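Local coordinates for protein cellulase (Uncultured bacterium, PDB 6XSO) that acts as a broad-specificity endoglucanase of glycoside hydrolase family 5, subfamily 4, cutting internal bonds of cellulose and probably of xylan-type polymers, at residues Ala236-Gly241 and Arg287-Gly292; Gly307-Ser312 and Ile344-Trp349; Phe331-Val336 and Ala373-Gly378. All blocks are in the same frame, centred on the assembly; numbering follows the deposited sequence. Where two conformers were deposited one is given.

Contact 1 of 3, residues Ala236-Gly241 and Arg287-Gly292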
loop_
_atom_site.group_PDB
_atom_site.type_symbol
_atom_site.label_atom_id
_atom_site.label_comp_id
_atom_site.label_asym_id
_atom_site.label_seq_id
_atom_site.Cartn_x
_atom_site.Cartn_y
_atom_site.Cartn_z
ATOM N N ALA A 236 -1.218 -6.932 6.164
ATOM C CA ALA A 236 -1.134 -7.071 4.710
ATOM C C ALA A 236 -0.748 -8.504 4.309
ATOM O O ALA A 236 -0.182 -8.755 3.243
ATOM C CB ALA A 236 -0.220 -6.008 4.093
ATOM N N ALA A 237 -1.077 -9.474 5.165
ATOM C CA ALA A 237 -0.809 -10.873 4.884
ATOM C C ALA A 237 -1.659 -11.345 3.710
ATOM O O ALA A 237 -2.784 -10.885 3.499
ATOM C CB ALA A 237 -1.106 -11.720 6.128
ATOM N N ASN A 238 -1.118 -12.280 2.937
ATOM C CA ASN A 238 -1.735 -12.652 1.667
ATOM C C ASN A 238 -2.336 -14.052 1.651
ATOM O O ASN A 238 -2.883 -14.461 0.619
ATOM C CB ASN A 238 -0.739 -12.493 0.519
ATOM C CG ASN A 238 0.481 -13.364 0.683
ATOM O OD1 ASN A 238 0.393 -14.563 0.992
ATOM N ND2 ASN A 238 1.645 -12.767 0.441
ATOM N N GLY A 239 -2.298 -14.773 2.769
ATOM C CA GLY A 239 -2.943 -16.062 2.867
ATOM C C GLY A 239 -2.193 -17.233 2.285
ATOM O O GLY A 239 -2.670 -18.361 2.415
ATOM N N SER A 240 -1.061 -17.025 1.618
ATOM C CA SER A 240 -0.432 -18.130 0.906
ATOM C C SER A 240 0.210 -19.134 1.863
ATOM O O SER A 240 0.589 -18.810 2.989
ATOM C CB SER A 240 0.636 -17.605 -0.058
ATOM O OG SER A 240 1.708 -17.012 0.664
ATOM N N GLY A 241 0.321 -20.371 1.397
ATOM C CA GLY A 241 0.932 -21.425 2.171
ATOM C C GLY A 241 -0.107 -22.301 2.850
ATOM O O GLY A 241 -1.266 -21.923 3.024
ATOM N N ARG A 287 1.066 -19.288 -8.181
ATOM C CA ARG A 287 -0.293 -19.713 -8.505
ATOM C C ARG A 287 -1.112 -19.917 -7.232
ATOM O O ARG A 287 -2.289 -19.545 -7.176
ATOM C CB ARG A 287 -0.266 -21.000 -9.338
ATOM C CG ARG A 287 -1.594 -21.302 -10.026
ATOM C CD ARG A 287 -1.464 -22.421 -11.084
ATOM N NE ARG A 287 -0.106 -22.524 -11.626
ATOM C CZ ARG A 287 0.415 -21.714 -12.547
ATOM N NH1 ARG A 287 -0.297 -20.719 -13.065
ATOM N NH2 ARG A 287 1.667 -21.897 -12.945
ATOM N N ASP A 288 -0.496 -20.476 -6.189
ATOM C CA ASP A 288 -1.212 -20.683 -4.931
ATOM C C ASP A 288 -1.570 -19.351 -4.288
ATOM O O ASP A 288 -2.694 -19.176 -3.801
ATOM C CB ASP A 288 -0.346 -21.519 -3.987
ATOM C CG ASP A 288 -0.922 -21.596 -2.577
ATOM O OD1 ASP A 288 -1.950 -22.278 -2.412
ATOM O OD2 ASP A 288 -0.351 -20.978 -1.644
ATOM N N LEU A 289 -0.625 -18.409 -4.276
ATOM C CA LEU A 289 -0.900 -17.067 -3.773
ATOM C C LEU A 289 -2.077 -16.445 -4.511
ATOM O O LEU A 289 -3.028 -15.948 -3.893
ATOM C CB LEU A 289 0.350 -16.195 -3.930
ATOM C CG LEU A 289 0.178 -14.673 -3.870
ATOM C CD1 LEU A 289 -0.200 -14.245 -2.467
ATOM C CD2 LEU A 289 1.431 -13.928 -4.286
ATOM N N MET A 290 -2.033 -16.467 -5.841
ATOM C CA MET A 290 -3.094 -15.835 -6.607
ATOM C C MET A 290 -4.420 -16.554 -6.402
ATOM O O MET A 290 -5.474 -15.904 -6.367
ATOM C CB MET A 290 -2.722 -15.806 -8.090
ATOM C CG MET A 290 -1.445 -15.041 -8.412
ATOM S SD MET A 290 -1.549 -13.294 -8.004
ATOM C CE MET A 290 0.164 -12.776 -8.207
ATOM N N ASN A 291 -4.389 -17.887 -6.254
ATOM C CA ASN A 291 -5.622 -18.649 -6.062
ATOM C C ASN A 291 -6.362 -18.194 -4.805
ATOM O O ASN A 291 -7.591 -18.064 -4.815
ATOM C CB ASN A 291 -5.330 -20.157 -5.998
ATOM C CG ASN A 291 -5.105 -20.800 -7.378
ATOM O OD1 ASN A 291 -5.461 -20.246 -8.425
ATOM N ND2 ASN A 291 -4.512 -21.994 -7.369
ATOM N N GLY A 292 -5.633 -17.946 -3.713
ATOM C CA GLY A 292 -6.285 -17.498 -2.490
ATOM C C GLY A 292 -6.918 -16.132 -2.645
ATOM O O GLY A 292 -8.034 -15.895 -2.173
HETATM O O HOH W 1 -3.324 -16.591 -1.175
#

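Contact 2 of 3, residues Gly307-Ser312 and Ile344-Trp349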
loop_
_atom_site.group_PDB
_atom_site.type_symbol
_atom_site.label_atom_id
_atom_site.label_comp_id
_atom_site.label_asym_id
_atom_site.label_seq_id
_atom_site.Cartn_x
_atom_site.Cartn_y
_atom_site.Cartn_z
ATOM N N GLY A 307 0.123 -4.427 -3.087
ATOM C CA GLY A 307 0.641 -3.076 -2.987
ATOM C C GLY A 307 2.102 -2.981 -2.664
ATOM O O GLY A 307 2.654 -1.879 -2.706
ATOM N N GLU A 308 2.721 -4.097 -2.288
ATOM C CA GLU A 308 4.166 -4.195 -2.209
ATOM C C GLU A 308 4.543 -5.600 -2.620
ATOM O O GLU A 308 3.906 -6.562 -2.188
ATOM C CB GLU A 308 4.716 -4.023 -0.785
ATOM C CG GLU A 308 4.382 -2.702 -0.123
ATOM C CD GLU A 308 4.918 -2.583 1.283
ATOM O OE1 GLU A 308 5.768 -3.417 1.695
ATOM O OE2 GLU A 308 4.513 -1.609 1.966
ATOM N N TRP A 309 5.578 -5.717 -3.456
ATOM C CA TRP A 309 6.186 -7.016 -3.692
ATOM C C TRP A 309 7.651 -6.862 -4.065
ATOM O O TRP A 309 8.109 -5.795 -4.485
ATOM C CB TRP A 309 5.464 -7.812 -4.781
ATOM C CG TRP A 309 5.620 -7.216 -6.181
ATOM C CD1 TRP A 309 5.051 -6.057 -6.642
ATOM C CD2 TRP A 309 6.376 -7.751 -7.278
ATOM N NE1 TRP A 309 5.410 -5.838 -7.956
ATOM C CE2 TRP A 309 6.216 -6.861 -8.366
ATOM C CE3 TRP A 309 7.172 -8.886 -7.445
ATOM C CZ2 TRP A 309 6.811 -7.079 -9.599
ATOM C CZ3 TRP A 309 7.756 -9.109 -8.686
ATOM C CH2 TRP A 309 7.572 -8.207 -9.738
ATOM N N SER A 310 8.367 -7.972 -3.882
ATOM C CA SER A 310 9.746 -8.226 -4.290
ATOM C C SER A 310 9.947 -9.686 -3.876
ATOM O O SER A 310 8.971 -10.445 -3.797
ATOM C CB SER A 310 10.738 -7.261 -3.675
ATOM O OG SER A 310 12.037 -7.542 -4.205
ATOM N N THR A 311 11.174 -10.107 -3.599
ATOM C CA THR A 311 11.403 -11.438 -3.055
ATOM C C THR A 311 11.729 -11.323 -1.575
ATOM O O THR A 311 11.921 -10.230 -1.038
ATOM C CB THR A 311 12.545 -12.164 -3.762
ATOM O OG1 THR A 311 13.769 -11.476 -3.475
ATOM C CG2 THR A 311 12.297 -12.224 -5.246
ATOM N N SER A 312 11.827 -12.480 -0.920
ATOM C CA SER A 312 12.021 -12.503 0.521
ATOM C C SER A 312 13.354 -11.908 0.945
ATOM O O SER A 312 13.500 -11.515 2.103
ATOM C CB SER A 312 11.933 -13.943 1.024
ATOM O OG SER A 312 13.013 -14.717 0.519
ATOM N N ILE A 344 -5.203 -8.198 -11.108
ATOM C CA ILE A 344 -4.583 -7.767 -9.858
ATOM C C ILE A 344 -3.403 -6.862 -10.188
ATOM O O ILE A 344 -2.545 -7.223 -11.004
ATOM C CB ILE A 344 -4.116 -8.991 -9.046
ATOM C CG1 ILE A 344 -5.321 -9.830 -8.610
ATOM C CG2 ILE A 344 -3.220 -8.566 -7.891
ATOM C CD1 ILE A 344 -4.939 -11.126 -7.904
ATOM N N ALA A 345 -3.376 -5.669 -9.597
ATOM C CA ALA A 345 -2.279 -4.738 -9.823
ATOM C C ALA A 345 -1.150 -5.012 -8.839
ATOM O O ALA A 345 -1.384 -5.402 -7.695
ATOM C CB ALA A 345 -2.752 -3.297 -9.635
ATOM N N THR A 346 0.083 -4.822 -9.299
ATOM C CA THR A 346 1.278 -5.034 -8.486
ATOM C C THR A 346 2.076 -3.741 -8.383
ATOM O O THR A 346 2.143 -2.971 -9.351
ATOM C CB THR A 346 2.195 -6.125 -9.069
ATOM O OG1 THR A 346 2.803 -5.699 -10.281
ATOM C CG2 THR A 346 1.407 -7.398 -9.331
ATOM N N PHE A 347 2.647 -3.495 -7.185
ATOM C CA PHE A 347 3.473 -2.313 -6.913
ATOM C C PHE A 347 4.808 -2.777 -6.323
ATOM O O PHE A 347 4.861 -3.221 -5.172
ATOM C CB PHE A 347 2.755 -1.346 -5.943
ATOM C CG PHE A 347 1.588 -0.594 -6.546
ATOM C CD1 PHE A 347 0.386 -1.229 -6.787
ATOM C CD2 PHE A 347 1.676 0.773 -6.828
ATOM C CE1 PHE A 347 -0.687 -0.540 -7.332
ATOM C CE2 PHE A 347 0.598 1.475 -7.366
ATOM C CZ PHE A 347 -0.576 0.824 -7.618
ATOM N N TYR A 348 5.890 -2.679 -7.104
ATOM C CA TYR A 348 7.204 -3.143 -6.658
ATOM C C TYR A 348 7.733 -2.276 -5.510
ATOM O O TYR A 348 7.532 -1.062 -5.493
ATOM C CB TYR A 348 8.190 -3.142 -7.854
ATOM C CG TYR A 348 9.456 -3.850 -7.498
ATOM C CD1 TYR A 348 10.562 -3.136 -7.050
ATOM C CD2 TYR A 348 9.542 -5.236 -7.560
ATOM C CE1 TYR A 348 11.714 -3.788 -6.661
ATOM C CE2 TYR A 348 10.688 -5.888 -7.177
ATOM C CZ TYR A 348 11.764 -5.163 -6.723
ATOM O OH TYR A 348 12.886 -5.842 -6.318
ATOM N N TRP A 349 8.400 -2.903 -4.533
ATOM C CA TRP A 349 8.892 -2.176 -3.356
ATOM C C TRP A 349 10.299 -1.621 -3.600
ATOM O O TRP A 349 11.277 -2.373 -3.598
ATOM C CB TRP A 349 8.923 -3.074 -2.115
ATOM C CG TRP A 349 9.447 -2.288 -0.930
ATOM C CD1 TRP A 349 10.680 -2.391 -0.343
ATOM C CD2 TRP A 349 8.772 -1.228 -0.258
ATOM N NE1 TRP A 349 10.802 -1.466 0.669
ATOM C CE2 TRP A 349 9.648 -0.733 0.737
ATOM C CE3 TRP A 349 7.508 -0.642 -0.395
ATOM C CZ2 TRP A 349 9.292 0.313 1.587
ATOM C CZ3 TRP A 349 7.150 0.382 0.453
ATOM C CH2 TRP A 349 8.036 0.852 1.440
HETATM O O HOH W 2 5.050 -3.876 -10.103
#

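Contact 3 of 3, residues Phe331-Val336 and Ala373-Gly378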
loop_
_atom_site.group_PDB
_atom_site.type_symbol
_atom_site.label_atom_id
_atom_site.label_comp_id
_atom_site.label_asym_id
_atom_site.label_seq_id
_atom_site.Cartn_x
_atom_site.Cartn_y
_atom_site.Cartn_z
ATOM N N PHE A 331 11.023 -15.058 -12.000
ATOM C CA PHE A 331 9.955 -14.888 -11.024
ATOM C C PHE A 331 9.117 -13.660 -11.361
ATOM O O PHE A 331 7.878 -13.718 -11.360
ATOM C CB PHE A 331 10.564 -14.790 -9.608
ATOM C CG PHE A 331 9.669 -14.113 -8.601
ATOM C CD1 PHE A 331 8.547 -14.759 -8.123
ATOM C CD2 PHE A 331 9.951 -12.840 -8.146
ATOM C CE1 PHE A 331 7.712 -14.150 -7.208
ATOM C CE2 PHE A 331 9.115 -12.214 -7.243
ATOM C CZ PHE A 331 8.004 -12.876 -6.765
ATOM N N VAL A 332 9.789 -12.530 -11.651
ATOM C CA VAL A 332 9.107 -11.289 -12.032
ATOM C C VAL A 332 8.176 -11.535 -13.212
ATOM O O VAL A 332 7.003 -11.133 -13.204
ATOM C CB VAL A 332 10.148 -10.199 -12.364
ATOM C CG1 VAL A 332 9.544 -9.069 -13.189
ATOM C CG2 VAL A 332 10.822 -9.697 -11.089
ATOM N N ASP A 333 8.707 -12.134 -14.276
ATOM C CA ASP A 333 7.902 -12.350 -15.471
ATOM C C ASP A 333 6.594 -13.046 -15.118
ATOM O O ASP A 333 5.514 -12.648 -15.568
ATOM C CB ASP A 333 8.659 -13.250 -16.454
ATOM C CG ASP A 333 9.821 -12.564 -17.145
ATOM O OD1 ASP A 333 10.005 -11.350 -17.007
ATOM O OD2 ASP A 333 10.573 -13.278 -17.853
ATOM N N ASP A 334 6.690 -14.128 -14.342
ATOM C CA ASP A 334 5.517 -14.952 -14.056
ATOM C C ASP A 334 4.588 -14.286 -13.042
ATOM O O ASP A 334 3.360 -14.411 -13.147
ATOM C CB ASP A 334 5.969 -16.329 -13.571
ATOM C CG ASP A 334 4.800 -17.212 -13.168
ATOM O OD1 ASP A 334 4.132 -17.752 -14.087
ATOM O OD2 ASP A 334 4.577 -17.348 -11.937
ATOM N N PHE A 335 5.152 -13.614 -12.033
ATOM C CA PHE A 335 4.345 -12.955 -11.004
ATOM C C PHE A 335 3.479 -11.870 -11.623
ATOM O O PHE A 335 2.262 -11.822 -11.401
ATOM C CB PHE A 335 5.291 -12.366 -9.956
ATOM C CG PHE A 335 4.607 -11.846 -8.718
ATOM C CD1 PHE A 335 4.357 -12.686 -7.657
ATOM C CD2 PHE A 335 4.257 -10.510 -8.609
ATOM C CE1 PHE A 335 3.748 -12.200 -6.513
ATOM C CE2 PHE A 335 3.659 -10.024 -7.455
ATOM C CZ PHE A 335 3.386 -10.872 -6.428
ATOM N N VAL A 336 4.088 -11.019 -12.454
ATOM C CA VAL A 336 3.334 -9.959 -13.114
ATOM C C VAL A 336 2.279 -10.554 -14.029
ATOM O O VAL A 336 1.142 -10.077 -14.068
ATOM C CB VAL A 336 4.291 -9.009 -13.859
ATOM C CG1 VAL A 336 3.522 -8.049 -14.764
ATOM C CG2 VAL A 336 5.111 -8.218 -12.825
ATOM N N ALA A 373 8.324 -3.838 -16.461
ATOM C CA ALA A 373 7.459 -3.200 -17.442
ATOM C C ALA A 373 7.165 -4.138 -18.608
ATOM O O ALA A 373 6.015 -4.250 -19.047
ATOM C CB ALA A 373 8.103 -1.910 -17.956
ATOM N N LYS A 374 8.196 -4.807 -19.134
ATOM C CA LYS A 374 7.989 -5.699 -20.270
ATOM C C LYS A 374 7.174 -6.928 -19.893
ATOM O O LYS A 374 6.514 -7.515 -20.768
ATOM C CB LYS A 374 9.335 -6.124 -20.840
ATOM C CG LYS A 374 9.919 -5.112 -21.804
ATOM C CD LYS A 374 11.201 -5.627 -22.486
ATOM C CE LYS A 374 10.981 -6.908 -23.286
ATOM N NZ LYS A 374 12.053 -7.119 -24.320
ATOM N N ALA A 375 7.231 -7.349 -18.625
ATOM C CA ALA A 375 6.453 -8.502 -18.180
ATOM C C ALA A 375 4.967 -8.221 -18.303
ATOM O O ALA A 375 4.179 -9.149 -18.500
ATOM C CB ALA A 375 6.787 -8.865 -16.729
ATOM N N TYR A 376 4.577 -6.948 -18.217
ATOM C CA TYR A 376 3.194 -6.527 -18.397
ATOM C C TYR A 376 2.879 -6.105 -19.820
ATOM O O TYR A 376 1.835 -6.505 -20.357
ATOM C CB TYR A 376 2.908 -5.360 -17.442
ATOM C CG TYR A 376 1.449 -4.976 -17.337
ATOM C CD1 TYR A 376 0.854 -4.131 -18.272
ATOM C CD2 TYR A 376 0.677 -5.460 -16.305
ATOM C CE1 TYR A 376 -0.501 -3.789 -18.161
ATOM C CE2 TYR A 376 -0.663 -5.128 -16.186
ATOM C CZ TYR A 376 -1.246 -4.303 -17.116
ATOM O OH TYR A 376 -2.585 -3.997 -16.953
ATOM N N HIS A 377 3.767 -5.335 -20.465
ATOM C CA HIS A 377 3.465 -4.723 -21.753
ATOM C C HIS A 377 4.078 -5.430 -22.953
ATOM O O HIS A 377 3.645 -5.179 -24.088
ATOM C CB HIS A 377 4.018 -3.292 -21.826
ATOM C CG HIS A 377 3.385 -2.357 -20.857
ATOM N ND1 HIS A 377 2.049 -2.032 -20.912
ATOM C CD2 HIS A 377 3.887 -1.717 -19.775
ATOM C CE1 HIS A 377 1.757 -1.222 -19.910
ATOM N NE2 HIS A 377 2.856 -1.009 -19.212
ATOM N N GLY A 378 5.126 -6.224 -22.757
ATOM C CA GLY A 378 5.851 -6.757 -23.892
ATOM C C GLY A 378 5.050 -7.816 -24.621
ATOM O O GLY A 378 4.287 -8.568 -24.031
HETATM O O HOH W 3 5.270 -11.733 -18.193
#

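Contact 1 of 3, residues Ala236-Gly241 and Arg287-Gly292
Asn238 and Leu289 meet through two different first torsions: CG of Asn238 stands between its own backbone N and carbonyl carbon (chi1 61°), whereas CG of Leu289 is anti to the backbone N (chi1 162°). The two side chains cross at about a right angle, and a single methyl does the touching. Leu289 CD1 sits 3.3 Å from Asn238 CG, the carboxamide carbon, with Asn238 CB a little farther off at 3.5 Å. Both polar ends of that amide are occupied. Asn238 OD1 accepts from Ser240 N (2.9 Å, in the carbonyl plane) and from Ser240 OG (2.8 Å, from a donor tilted out of that plane); the bond from Ser240 N makes an Asx turn, and Ser240 OG adds a second grip on the same oxygen, while ND2 reaches the carbonyl O of His269. An alanine here would probably leave Ser240 N and OG without their shared acceptor, take a donor away from His269 O, and free the turn to shift against Leu289.

Beyond the turn, Ser240 lays its CB 4.1 Å from Leu289 CB. Gly241 N then points at Asp288 OD2 in a nearly straight hydrogen bond of 3.2 Å (168° at the hydrogen), met nearly along the carboxylate C-O axis. Water 1 adds a further tie, donating to both Asn238 O and Leu289 O at 2.8 Å. The arrangement belongs to the outer part of a (beta/alpha)8 barrel, where the loop after strand 229-232, the fifth, rests on helix 279-298, which follows the sixth.

Contact 2 of 3, residues Gly307-Ser312 and Ile344-Trp349
Trp309 and Tyr348 form a T-shaped pair. Their ring planes stand at 88°, and the tyrosine edge is directed at the indole face, with centroids 5.2 Å apart for the six-membered ring of Trp309. The atom that leads is Tyr348 CD2, which lies over the centre of the indole and 3.8 Å from Trp309 CE2. From that position the phenol carries its hydroxyl on to Ser310, where Tyr348 OH and Ser310 OG are hydrogen-bonded at 2.8 Å. Ser310 OG is anti to its backbone N (chi1 -176°), which turns it to the tyrosine. The pyrrole N-H has a partner as well: water 2, in the plane of the ring at its edge, accepts from Trp309 NE1 (2.9 Å) and is hydrogen-bonded to Thr346 OG1.

Glu308 and Trp349 make a different pairing. They run side by side, pointing the same way, with carboxylate and ring planes 29° apart. Glu308 OE1 lies over one indole face, offset toward the rim, and Glu308 OE2 comes within 3.6 Å of Trp349 CZ3. The carboxylate is held by Tyr271 OH and by a salt bridge to Arg80; its place at the end of the seventh strand is consistent with the nucleophile of family 5 enzymes. The backbones join through Trp349 N to Trp309 O (2.9 Å), backed by a weak bond from Trp309 N to Phe347 O.

Strands 304-309 and 345-349 are neighbours in the barrel, linked by helix 325-341 in a beta-alpha-beta crossover; Trp309 stacks on Phe335 of that helix, while Asn34 of strand 31-34 donates to both Gly307 O and Tyr348 O.

Contact 3 of 3, residues Phe331-Val336 and Ala373-Gly378
Val336 faces Ala375 and Tyr376 across the two helices, and its three side-chain carbons meet different neighbours. CB comes first, 3.8 Å from Ala375 CB, a methine against a methyl. CG1, anti to the backbone N (chi1 170°), reaches the partner helix beyond that methyl: it lies 3.8 Å from both Tyr376 N and Tyr376 CB, and it sits near the plane of the tyrosine ring, at its edge beside CD2. CG2 instead turns inward to the barrel wall, where it packs on the indole of Trp309. One valine thus touches both the neighbouring helix and the strand layer beneath.

Ala375 is the other half of the contact. Its CB also settles 3.9 Å from Asp333 CA, one turn back from Val336, and is grazed by Asp333 OD1 at 4.1 Å. That carboxylate finds its main partner within the other helix, a salt bridge from OD2 to Arg371, so a charged tie borders the apolar touch. Water 3 bridges the two backbones, donating to Asp333 O and to Ala375 O at 2.8 Å each. No direct hydrogen bond joins the two segments, and Tyr376 has its own cation-pi partner in Lys340 of helix 325-341.

The axes of the short segments approach to 8.6 Å at a crossing angle of -39°, a spacing consistent with the small alanine at the point of contact. This is the pairing of consecutive outer helices in a (beta/alpha)8 barrel, here the helix before the eighth strand and the C-terminal helix after it.

Overall arrangement
The three contacts step around one sector of the barrel, with contact 2 in its wall and contacts 1 and 3 farther out. The centres of contacts 1 and 2 lie about 13 Å apart, those of contacts 2 and 3 about 12 Å, those of contacts 1 and 3 about 19 Å. Phe335, on the 331-336 helix of contact 3, reaches both of the others: its CD2 is 3.5 Å from Trp309 CE3, and its CE1 is 3.6 Å from Leu289 CD2. Met290 SD adds a touch to Ile344 CD1 at 4.0 Å. Contact 2 holds Glu308, probably the nucleophile of the active site, whereas the side chain of Asp333 in contact 3 lies about 12 Å from a bound malate at the periphery.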